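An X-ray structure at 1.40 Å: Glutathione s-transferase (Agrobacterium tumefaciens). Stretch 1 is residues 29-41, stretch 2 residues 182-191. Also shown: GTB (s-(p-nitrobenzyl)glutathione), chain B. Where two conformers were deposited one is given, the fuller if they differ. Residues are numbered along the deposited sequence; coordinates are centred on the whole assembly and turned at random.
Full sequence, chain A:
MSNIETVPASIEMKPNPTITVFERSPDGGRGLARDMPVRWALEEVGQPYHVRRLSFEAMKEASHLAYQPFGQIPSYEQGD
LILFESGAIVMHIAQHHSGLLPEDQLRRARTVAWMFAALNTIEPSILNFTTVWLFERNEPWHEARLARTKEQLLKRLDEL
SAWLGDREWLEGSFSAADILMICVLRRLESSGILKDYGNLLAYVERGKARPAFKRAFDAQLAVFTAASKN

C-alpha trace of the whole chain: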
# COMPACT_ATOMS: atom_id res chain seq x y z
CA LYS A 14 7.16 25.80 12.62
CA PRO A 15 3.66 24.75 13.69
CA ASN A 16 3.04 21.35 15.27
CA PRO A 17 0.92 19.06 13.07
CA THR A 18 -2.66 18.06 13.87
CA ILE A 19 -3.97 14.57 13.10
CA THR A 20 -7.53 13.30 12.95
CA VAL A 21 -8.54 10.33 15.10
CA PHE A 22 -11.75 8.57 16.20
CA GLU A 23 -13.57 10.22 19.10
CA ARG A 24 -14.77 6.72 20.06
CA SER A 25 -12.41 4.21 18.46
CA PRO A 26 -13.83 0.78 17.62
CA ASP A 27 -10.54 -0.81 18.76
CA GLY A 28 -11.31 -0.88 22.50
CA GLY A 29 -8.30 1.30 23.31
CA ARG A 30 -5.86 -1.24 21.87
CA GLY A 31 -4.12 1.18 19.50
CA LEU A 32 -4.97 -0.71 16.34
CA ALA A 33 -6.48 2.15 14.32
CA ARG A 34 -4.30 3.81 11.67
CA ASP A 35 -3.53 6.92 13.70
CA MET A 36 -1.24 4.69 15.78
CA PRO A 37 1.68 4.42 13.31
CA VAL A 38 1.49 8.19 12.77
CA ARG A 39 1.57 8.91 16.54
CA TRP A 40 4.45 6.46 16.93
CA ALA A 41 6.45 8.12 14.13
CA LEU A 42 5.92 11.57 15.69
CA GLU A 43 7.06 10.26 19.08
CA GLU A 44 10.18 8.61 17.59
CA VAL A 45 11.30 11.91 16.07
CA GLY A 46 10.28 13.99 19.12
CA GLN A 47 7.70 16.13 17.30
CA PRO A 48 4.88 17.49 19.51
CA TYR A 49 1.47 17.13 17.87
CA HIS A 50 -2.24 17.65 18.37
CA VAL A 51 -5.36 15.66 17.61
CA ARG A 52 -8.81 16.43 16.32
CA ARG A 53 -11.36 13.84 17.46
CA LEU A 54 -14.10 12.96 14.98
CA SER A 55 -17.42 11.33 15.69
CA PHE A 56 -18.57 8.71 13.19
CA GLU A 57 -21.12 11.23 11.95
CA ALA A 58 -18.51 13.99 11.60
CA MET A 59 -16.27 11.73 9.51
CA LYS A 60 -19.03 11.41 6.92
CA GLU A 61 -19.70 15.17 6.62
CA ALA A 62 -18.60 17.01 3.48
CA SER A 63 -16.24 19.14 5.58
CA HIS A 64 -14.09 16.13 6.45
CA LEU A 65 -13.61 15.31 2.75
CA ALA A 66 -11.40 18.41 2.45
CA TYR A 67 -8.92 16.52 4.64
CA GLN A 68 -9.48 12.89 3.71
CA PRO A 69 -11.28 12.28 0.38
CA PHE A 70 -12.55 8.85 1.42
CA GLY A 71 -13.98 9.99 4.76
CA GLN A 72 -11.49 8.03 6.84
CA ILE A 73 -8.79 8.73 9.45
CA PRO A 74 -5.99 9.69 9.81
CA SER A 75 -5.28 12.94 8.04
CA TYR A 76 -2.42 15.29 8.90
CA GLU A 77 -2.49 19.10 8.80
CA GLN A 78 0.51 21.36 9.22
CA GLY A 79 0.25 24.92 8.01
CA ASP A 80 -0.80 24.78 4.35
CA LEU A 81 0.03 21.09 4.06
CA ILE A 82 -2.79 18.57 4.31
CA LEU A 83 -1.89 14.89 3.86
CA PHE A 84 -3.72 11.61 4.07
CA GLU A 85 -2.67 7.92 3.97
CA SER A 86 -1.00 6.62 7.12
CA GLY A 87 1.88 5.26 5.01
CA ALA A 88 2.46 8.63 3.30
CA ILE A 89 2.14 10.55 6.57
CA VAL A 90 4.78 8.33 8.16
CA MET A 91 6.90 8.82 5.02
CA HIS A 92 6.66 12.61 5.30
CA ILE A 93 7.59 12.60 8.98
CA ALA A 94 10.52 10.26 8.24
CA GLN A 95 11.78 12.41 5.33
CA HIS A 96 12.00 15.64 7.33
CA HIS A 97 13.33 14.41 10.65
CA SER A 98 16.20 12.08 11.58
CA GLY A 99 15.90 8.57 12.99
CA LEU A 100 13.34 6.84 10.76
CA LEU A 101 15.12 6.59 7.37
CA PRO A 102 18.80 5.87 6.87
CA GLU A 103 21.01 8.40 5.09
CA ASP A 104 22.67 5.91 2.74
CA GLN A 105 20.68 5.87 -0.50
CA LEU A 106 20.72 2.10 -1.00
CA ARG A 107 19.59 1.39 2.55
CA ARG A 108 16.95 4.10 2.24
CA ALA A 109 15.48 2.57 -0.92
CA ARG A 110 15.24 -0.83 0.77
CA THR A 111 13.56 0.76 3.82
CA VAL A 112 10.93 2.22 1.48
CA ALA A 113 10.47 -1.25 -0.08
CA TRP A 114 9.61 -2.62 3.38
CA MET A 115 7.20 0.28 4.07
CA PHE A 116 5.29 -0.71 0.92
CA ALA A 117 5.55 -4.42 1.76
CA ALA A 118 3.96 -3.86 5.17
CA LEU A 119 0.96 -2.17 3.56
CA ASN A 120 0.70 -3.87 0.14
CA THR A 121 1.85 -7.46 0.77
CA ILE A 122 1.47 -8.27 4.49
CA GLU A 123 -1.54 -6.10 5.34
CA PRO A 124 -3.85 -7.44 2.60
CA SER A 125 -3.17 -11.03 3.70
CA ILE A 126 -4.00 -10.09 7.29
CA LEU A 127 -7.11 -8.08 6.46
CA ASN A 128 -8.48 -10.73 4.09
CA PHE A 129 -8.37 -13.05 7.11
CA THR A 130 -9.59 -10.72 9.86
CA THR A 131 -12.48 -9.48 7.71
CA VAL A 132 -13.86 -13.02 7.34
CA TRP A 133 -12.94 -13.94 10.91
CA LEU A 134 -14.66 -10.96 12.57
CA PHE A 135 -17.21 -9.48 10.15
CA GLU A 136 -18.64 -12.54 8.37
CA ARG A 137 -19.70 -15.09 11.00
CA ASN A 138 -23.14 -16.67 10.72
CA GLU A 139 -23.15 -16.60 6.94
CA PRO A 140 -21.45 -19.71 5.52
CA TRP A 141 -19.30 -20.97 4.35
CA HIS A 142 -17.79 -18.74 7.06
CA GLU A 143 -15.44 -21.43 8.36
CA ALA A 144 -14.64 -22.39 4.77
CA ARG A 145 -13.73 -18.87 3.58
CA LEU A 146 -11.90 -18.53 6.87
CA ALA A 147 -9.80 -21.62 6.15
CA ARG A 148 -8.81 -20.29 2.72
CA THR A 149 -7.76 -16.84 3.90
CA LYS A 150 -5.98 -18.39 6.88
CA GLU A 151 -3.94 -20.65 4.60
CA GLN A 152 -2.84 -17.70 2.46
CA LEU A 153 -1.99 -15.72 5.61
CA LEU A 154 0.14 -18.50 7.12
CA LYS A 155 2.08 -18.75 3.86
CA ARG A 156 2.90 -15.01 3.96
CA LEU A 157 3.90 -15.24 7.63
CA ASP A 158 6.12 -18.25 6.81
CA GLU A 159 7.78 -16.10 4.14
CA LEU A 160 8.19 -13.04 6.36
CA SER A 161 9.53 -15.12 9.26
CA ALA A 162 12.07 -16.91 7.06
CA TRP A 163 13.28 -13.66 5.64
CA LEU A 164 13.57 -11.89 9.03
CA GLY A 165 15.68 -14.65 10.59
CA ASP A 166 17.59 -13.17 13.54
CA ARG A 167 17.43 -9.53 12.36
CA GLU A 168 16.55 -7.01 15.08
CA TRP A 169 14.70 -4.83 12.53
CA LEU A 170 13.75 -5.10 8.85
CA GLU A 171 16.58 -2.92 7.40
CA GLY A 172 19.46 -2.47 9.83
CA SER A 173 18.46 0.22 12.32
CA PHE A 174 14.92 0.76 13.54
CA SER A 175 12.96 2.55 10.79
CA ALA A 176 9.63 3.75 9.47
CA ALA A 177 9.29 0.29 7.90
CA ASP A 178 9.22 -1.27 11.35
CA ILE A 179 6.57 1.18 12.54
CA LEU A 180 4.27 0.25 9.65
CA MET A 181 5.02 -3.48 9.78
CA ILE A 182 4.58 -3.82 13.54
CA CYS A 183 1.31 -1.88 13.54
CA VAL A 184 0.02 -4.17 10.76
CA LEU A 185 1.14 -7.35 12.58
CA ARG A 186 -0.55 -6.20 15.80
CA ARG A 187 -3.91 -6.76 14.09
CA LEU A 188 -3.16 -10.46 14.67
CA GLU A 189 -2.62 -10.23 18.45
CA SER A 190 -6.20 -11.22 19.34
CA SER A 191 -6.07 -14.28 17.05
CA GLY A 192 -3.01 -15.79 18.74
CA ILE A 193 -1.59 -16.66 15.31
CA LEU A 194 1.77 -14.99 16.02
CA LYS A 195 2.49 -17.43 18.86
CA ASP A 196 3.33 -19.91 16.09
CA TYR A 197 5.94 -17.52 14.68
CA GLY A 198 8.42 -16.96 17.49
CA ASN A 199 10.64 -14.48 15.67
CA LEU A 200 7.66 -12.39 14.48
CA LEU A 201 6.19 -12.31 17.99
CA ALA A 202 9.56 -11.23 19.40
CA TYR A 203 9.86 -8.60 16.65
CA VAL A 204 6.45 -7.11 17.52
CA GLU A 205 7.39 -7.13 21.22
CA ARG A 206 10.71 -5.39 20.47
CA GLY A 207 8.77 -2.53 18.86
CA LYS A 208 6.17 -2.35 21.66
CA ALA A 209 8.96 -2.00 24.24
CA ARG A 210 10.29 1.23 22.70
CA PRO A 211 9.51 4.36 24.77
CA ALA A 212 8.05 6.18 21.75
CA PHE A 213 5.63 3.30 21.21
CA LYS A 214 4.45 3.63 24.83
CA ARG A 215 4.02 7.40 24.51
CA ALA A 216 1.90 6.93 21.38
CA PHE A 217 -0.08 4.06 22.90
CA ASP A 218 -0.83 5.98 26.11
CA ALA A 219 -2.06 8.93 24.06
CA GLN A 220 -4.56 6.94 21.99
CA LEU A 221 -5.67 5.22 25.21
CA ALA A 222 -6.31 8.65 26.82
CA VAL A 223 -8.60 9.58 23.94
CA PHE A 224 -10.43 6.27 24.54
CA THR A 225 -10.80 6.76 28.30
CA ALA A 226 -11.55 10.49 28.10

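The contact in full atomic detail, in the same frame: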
# COMPACT_ATOMS: atom_id res chain seq x y z
N GLY A 29 -9.45 0.68 22.67
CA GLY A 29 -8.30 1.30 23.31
C GLY A 29 -7.00 0.54 23.08
O GLY A 29 -6.01 0.79 23.75
N ARG A 30 -7.00 -0.37 22.10
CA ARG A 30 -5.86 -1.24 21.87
C ARG A 30 -4.83 -0.68 20.90
O ARG A 30 -3.85 -1.34 20.59
CB ARG A 30 -6.31 -2.62 21.41
CG ARG A 30 -7.14 -3.39 22.47
CD ARG A 30 -7.67 -4.72 21.93
NE ARG A 30 -8.61 -4.54 20.83
CZ ARG A 30 -8.82 -5.43 19.86
NH1 ARG A 30 -8.16 -6.58 19.86
NH2 ARG A 30 -9.68 -5.16 18.89
N GLY A 31 -5.07 0.53 20.39
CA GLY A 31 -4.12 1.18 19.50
C GLY A 31 -3.93 0.47 18.17
O GLY A 31 -2.81 0.33 17.67
N LEU A 32 -5.05 0.02 17.59
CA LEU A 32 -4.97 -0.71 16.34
C LEU A 32 -5.44 0.12 15.16
O LEU A 32 -5.21 -0.27 14.02
CB LEU A 32 -5.79 -2.01 16.41
CG LEU A 32 -5.37 -3.02 17.48
CD1 LEU A 32 -6.41 -4.14 17.58
CD2 LEU A 32 -3.99 -3.58 17.19
N ALA A 33 -6.07 1.26 15.40
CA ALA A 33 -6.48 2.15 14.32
C ALA A 33 -5.26 2.83 13.69
O ALA A 33 -4.18 2.90 14.30
CB ALA A 33 -7.52 3.16 14.80
N ARG A 34 -5.43 3.37 12.48
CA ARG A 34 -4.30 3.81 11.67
C ARG A 34 -3.67 5.14 12.07
O ARG A 34 -2.67 5.55 11.50
CB ARG A 34 -4.64 3.79 10.17
CG ARG A 34 -4.87 2.37 9.66
CD ARG A 34 -5.36 2.40 8.22
NE ARG A 34 -5.73 1.08 7.71
CZ ARG A 34 -4.92 0.28 7.02
NH1 ARG A 34 -3.67 0.66 6.76
NH2 ARG A 34 -5.36 -0.90 6.59
N ASP A 35 -4.23 5.79 13.09
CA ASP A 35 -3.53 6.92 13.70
C ASP A 35 -2.31 6.42 14.49
O ASP A 35 -1.35 7.17 14.69
CB ASP A 35 -4.46 7.72 14.64
CG ASP A 35 -5.01 6.87 15.78
OD1 ASP A 35 -5.72 5.88 15.50
OD2 ASP A 35 -4.75 7.17 16.96
N MET A 36 -2.31 5.17 14.93
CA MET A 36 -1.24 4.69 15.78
C MET A 36 0.17 4.77 15.14
O MET A 36 1.10 5.27 15.77
CB MET A 36 -1.54 3.29 16.30
CG MET A 36 -0.48 2.76 17.23
SD MET A 36 -0.37 3.66 18.82
CE MET A 36 1.06 2.81 19.45
N PRO A 37 0.33 4.30 13.89
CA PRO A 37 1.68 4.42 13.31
C PRO A 37 2.11 5.86 13.14
O PRO A 37 3.29 6.16 13.27
CB PRO A 37 1.56 3.71 11.94
CG PRO A 37 0.04 3.58 11.70
CD PRO A 37 -0.55 3.43 13.08
N VAL A 38 1.16 6.77 12.87
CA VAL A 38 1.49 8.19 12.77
C VAL A 38 1.95 8.75 14.13
O VAL A 38 2.96 9.44 14.20
CB VAL A 38 0.27 8.97 12.23
CG1 VAL A 38 0.54 10.47 12.26
CG2 VAL A 38 -0.08 8.50 10.81
N ARG A 39 1.19 8.49 15.19
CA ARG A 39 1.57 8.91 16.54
C ARG A 39 2.95 8.36 16.90
O ARG A 39 3.78 9.08 17.48
CB ARG A 39 0.55 8.39 17.56
CG ARG A 39 -0.85 8.99 17.46
CD ARG A 39 -1.71 8.30 18.52
NE ARG A 39 -3.08 8.78 18.66
CZ ARG A 39 -3.43 9.78 19.47
NH1 ARG A 39 -2.50 10.50 20.11
NH2 ARG A 39 -4.70 10.11 19.60
N TRP A 40 3.18 7.09 16.61
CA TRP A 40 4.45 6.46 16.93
C TRP A 40 5.61 7.13 16.18
O TRP A 40 6.66 7.46 16.77
CB TRP A 40 4.33 4.96 16.64
CG TRP A 40 5.52 4.09 17.03
CD1 TRP A 40 6.67 4.49 17.69
CD2 TRP A 40 5.67 2.69 16.79
NE1 TRP A 40 7.51 3.41 17.86
CE2 TRP A 40 6.93 2.30 17.31
CE3 TRP A 40 4.86 1.73 16.15
CZ2 TRP A 40 7.39 0.98 17.22
CZ3 TRP A 40 5.32 0.42 16.08
CH2 TRP A 40 6.58 0.05 16.62
N ALA A 41 5.43 7.41 14.89
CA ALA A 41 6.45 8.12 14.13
C ALA A 41 6.76 9.49 14.73
O ALA A 41 7.94 9.88 14.87
CB ALA A 41 6.04 8.25 12.66
N ILE A 182 5.03 -3.41 12.22
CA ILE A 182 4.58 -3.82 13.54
C ILE A 182 3.12 -3.44 13.78
O ILE A 182 2.35 -4.22 14.34
CB ILE A 182 5.54 -3.33 14.62
CG1 ILE A 182 6.83 -4.15 14.50
CG2 ILE A 182 4.94 -3.52 16.04
CD1 ILE A 182 8.01 -3.63 15.32
N CYS A 183 2.71 -2.25 13.35
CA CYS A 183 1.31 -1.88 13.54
C CYS A 183 0.36 -2.78 12.74
O CYS A 183 -0.72 -3.11 13.23
CB CYS A 183 1.07 -0.40 13.22
SG CYS A 183 1.81 0.75 14.42
N VAL A 184 0.79 -3.20 11.56
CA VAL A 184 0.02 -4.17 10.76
C VAL A 184 -0.05 -5.53 11.48
O VAL A 184 -1.14 -6.12 11.65
CB VAL A 184 0.63 -4.28 9.31
CG1 VAL A 184 0.23 -5.57 8.61
CG2 VAL A 184 0.27 -3.03 8.46
N LEU A 185 1.09 -6.03 11.93
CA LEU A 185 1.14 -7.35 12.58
C LEU A 185 0.32 -7.38 13.87
O LEU A 185 -0.23 -8.43 14.22
CB LEU A 185 2.59 -7.75 12.87
CG LEU A 185 3.43 -8.12 11.65
CD1 LEU A 185 4.88 -8.27 12.05
CD2 LEU A 185 2.92 -9.40 11.01
N ARG A 186 0.24 -6.25 14.57
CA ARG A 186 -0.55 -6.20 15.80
C ARG A 186 -2.02 -6.50 15.60
O ARG A 186 -2.70 -6.86 16.56
CB ARG A 186 -0.35 -4.87 16.53
CG ARG A 186 1.02 -4.74 17.21
CD ARG A 186 1.03 -3.58 18.26
NE ARG A 186 0.05 -3.84 19.32
CZ ARG A 186 -0.95 -3.04 19.69
NH1 ARG A 186 -1.11 -1.85 19.14
NH2 ARG A 186 -1.79 -3.43 20.65
N ARG A 187 -2.53 -6.37 14.36
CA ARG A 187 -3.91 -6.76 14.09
C ARG A 187 -4.15 -8.25 14.29
O ARG A 187 -5.29 -8.70 14.38
CB ARG A 187 -4.34 -6.32 12.69
CG ARG A 187 -4.28 -4.81 12.56
CD ARG A 187 -4.80 -4.32 11.25
NE ARG A 187 -6.25 -4.34 11.21
CZ ARG A 187 -6.99 -3.47 10.54
NH1 ARG A 187 -6.42 -2.50 9.83
NH2 ARG A 187 -8.31 -3.59 10.56
N LEU A 188 -3.07 -9.02 14.42
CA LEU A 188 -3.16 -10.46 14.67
C LEU A 188 -3.05 -10.84 16.14
O LEU A 188 -3.15 -12.04 16.46
CB LEU A 188 -2.08 -11.22 13.91
CG LEU A 188 -2.21 -11.18 12.39
CD1 LEU A 188 -1.01 -11.87 11.78
CD2 LEU A 188 -3.50 -11.88 11.95
N GLU A 189 -2.81 -9.89 17.03
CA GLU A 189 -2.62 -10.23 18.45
C GLU A 189 -3.78 -11.05 19.01
O GLU A 189 -3.57 -12.09 19.61
CB GLU A 189 -2.38 -8.99 19.31
CG GLU A 189 -1.01 -8.34 19.13
CD GLU A 189 -0.80 -7.10 20.00
OE1 GLU A 189 -1.80 -6.55 20.51
OE2 GLU A 189 0.36 -6.67 20.16
N SER A 190 -5.01 -10.59 18.78
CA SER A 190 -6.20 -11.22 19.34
C SER A 190 -6.43 -12.65 18.85
O SER A 190 -7.08 -13.46 19.53
CB SER A 190 -7.44 -10.36 19.04
OG SER A 190 -7.72 -10.36 17.65
N SER A 191 -5.88 -12.97 17.68
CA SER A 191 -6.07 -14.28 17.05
C SER A 191 -5.12 -15.33 17.62
O SER A 191 -5.38 -16.53 17.52
CB SER A 191 -5.86 -14.18 15.54
OG SER A 191 -4.47 -14.05 15.23
N1 GTB B . -5.27 3.63 3.39
CA1 GTB B . -5.76 4.43 4.53
C1 GTB B . -4.63 4.76 5.46
O11 GTB B . -3.76 3.88 5.64
O12 GTB B . -4.60 5.88 6.03
CB1 GTB B . -6.88 3.64 5.23
CG1 GTB B . -7.54 4.47 6.33
CD1 GTB B . -8.56 3.68 7.10
OE1 GTB B . -8.80 2.51 6.79
N2 GTB B . -9.15 4.31 8.12
CA2 GTB B . -10.15 3.66 8.97
C2 GTB B . -11.40 4.47 9.08
O2 GTB B . -11.37 5.70 9.12
CB2 GTB B . -9.60 3.58 10.41
SG2 GTB B . -8.21 2.52 10.62
N3 GTB B . -12.54 3.78 9.15
CA3 GTB B . -13.85 4.38 9.33
C3 GTB B . -14.73 4.29 8.11
O31 GTB B . -14.34 3.66 7.12
O32 GTB B . -15.83 4.88 8.18
C' GTB B . -8.80 0.88 10.33
C1' GTB B . -9.17 0.17 11.61
C2' GTB B . -10.48 0.18 12.06
C3' GTB B . -10.81 -0.48 13.24
C4' GTB B . -9.83 -1.17 13.95
N41 GTB B . -10.17 -1.85 15.13
O41 GTB B . -9.35 -2.55 15.72
O42 GTB B . -11.30 -1.75 15.56
C5' GTB B . -8.52 -1.19 13.49
C6' GTB B . -8.19 -0.52 12.31
O HOH W 1 -7.74 -7.56 16.67
O HOH W 2 -2.74 -1.12 13.00

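Residues that touch across the two stretches are at least 142 apart in sequence, and the stretches bury 542 Å² between them. Their backbones approach most closely at two places, with CA–CA distances of 6.3 Å for Pro 37 and Cys 183 and 6.5 Å for Leu 32 and Arg 187.

At the helical end, the Cys 183 sulfur is the bump. It sits in a hollow lined by Met 36, Pro 37 and Trp 40: SG lies 4.1 Å from Met 36 CG, 3.8 Å from Pro 37 CD and 3.6 Å from Trp 40 CE3. At 90° off the ring normal, it meets the indole at its edge. Ile 182 extends this apolar patch along the same edge, its CG2 4.0 Å from Trp 40 CZ3.

Facing the loop at residues 30-32, Arg 186 reaches across to carbonyl oxygens. Its NH2 and NH1 both donate to Arg 30 O, at 2.9 and 3.1 Å with N-H...O angles of 152° and 141°. Within its own stretch, Arg 186 NE bonds Glu 189 OE2 at 3.0 Å, a salt bridge that helps hold the guanidinium. Leu 32 CD2 covers one face of that group, 3.9 Å from Arg 186 NH1, and also touches Arg 186 O at 3.6 Å.

Water 2 fills the gap between Leu 32 and Cys 183, donating to Leu 32 O and Cys 183 O, each oxygen 2.8 Å from the water O.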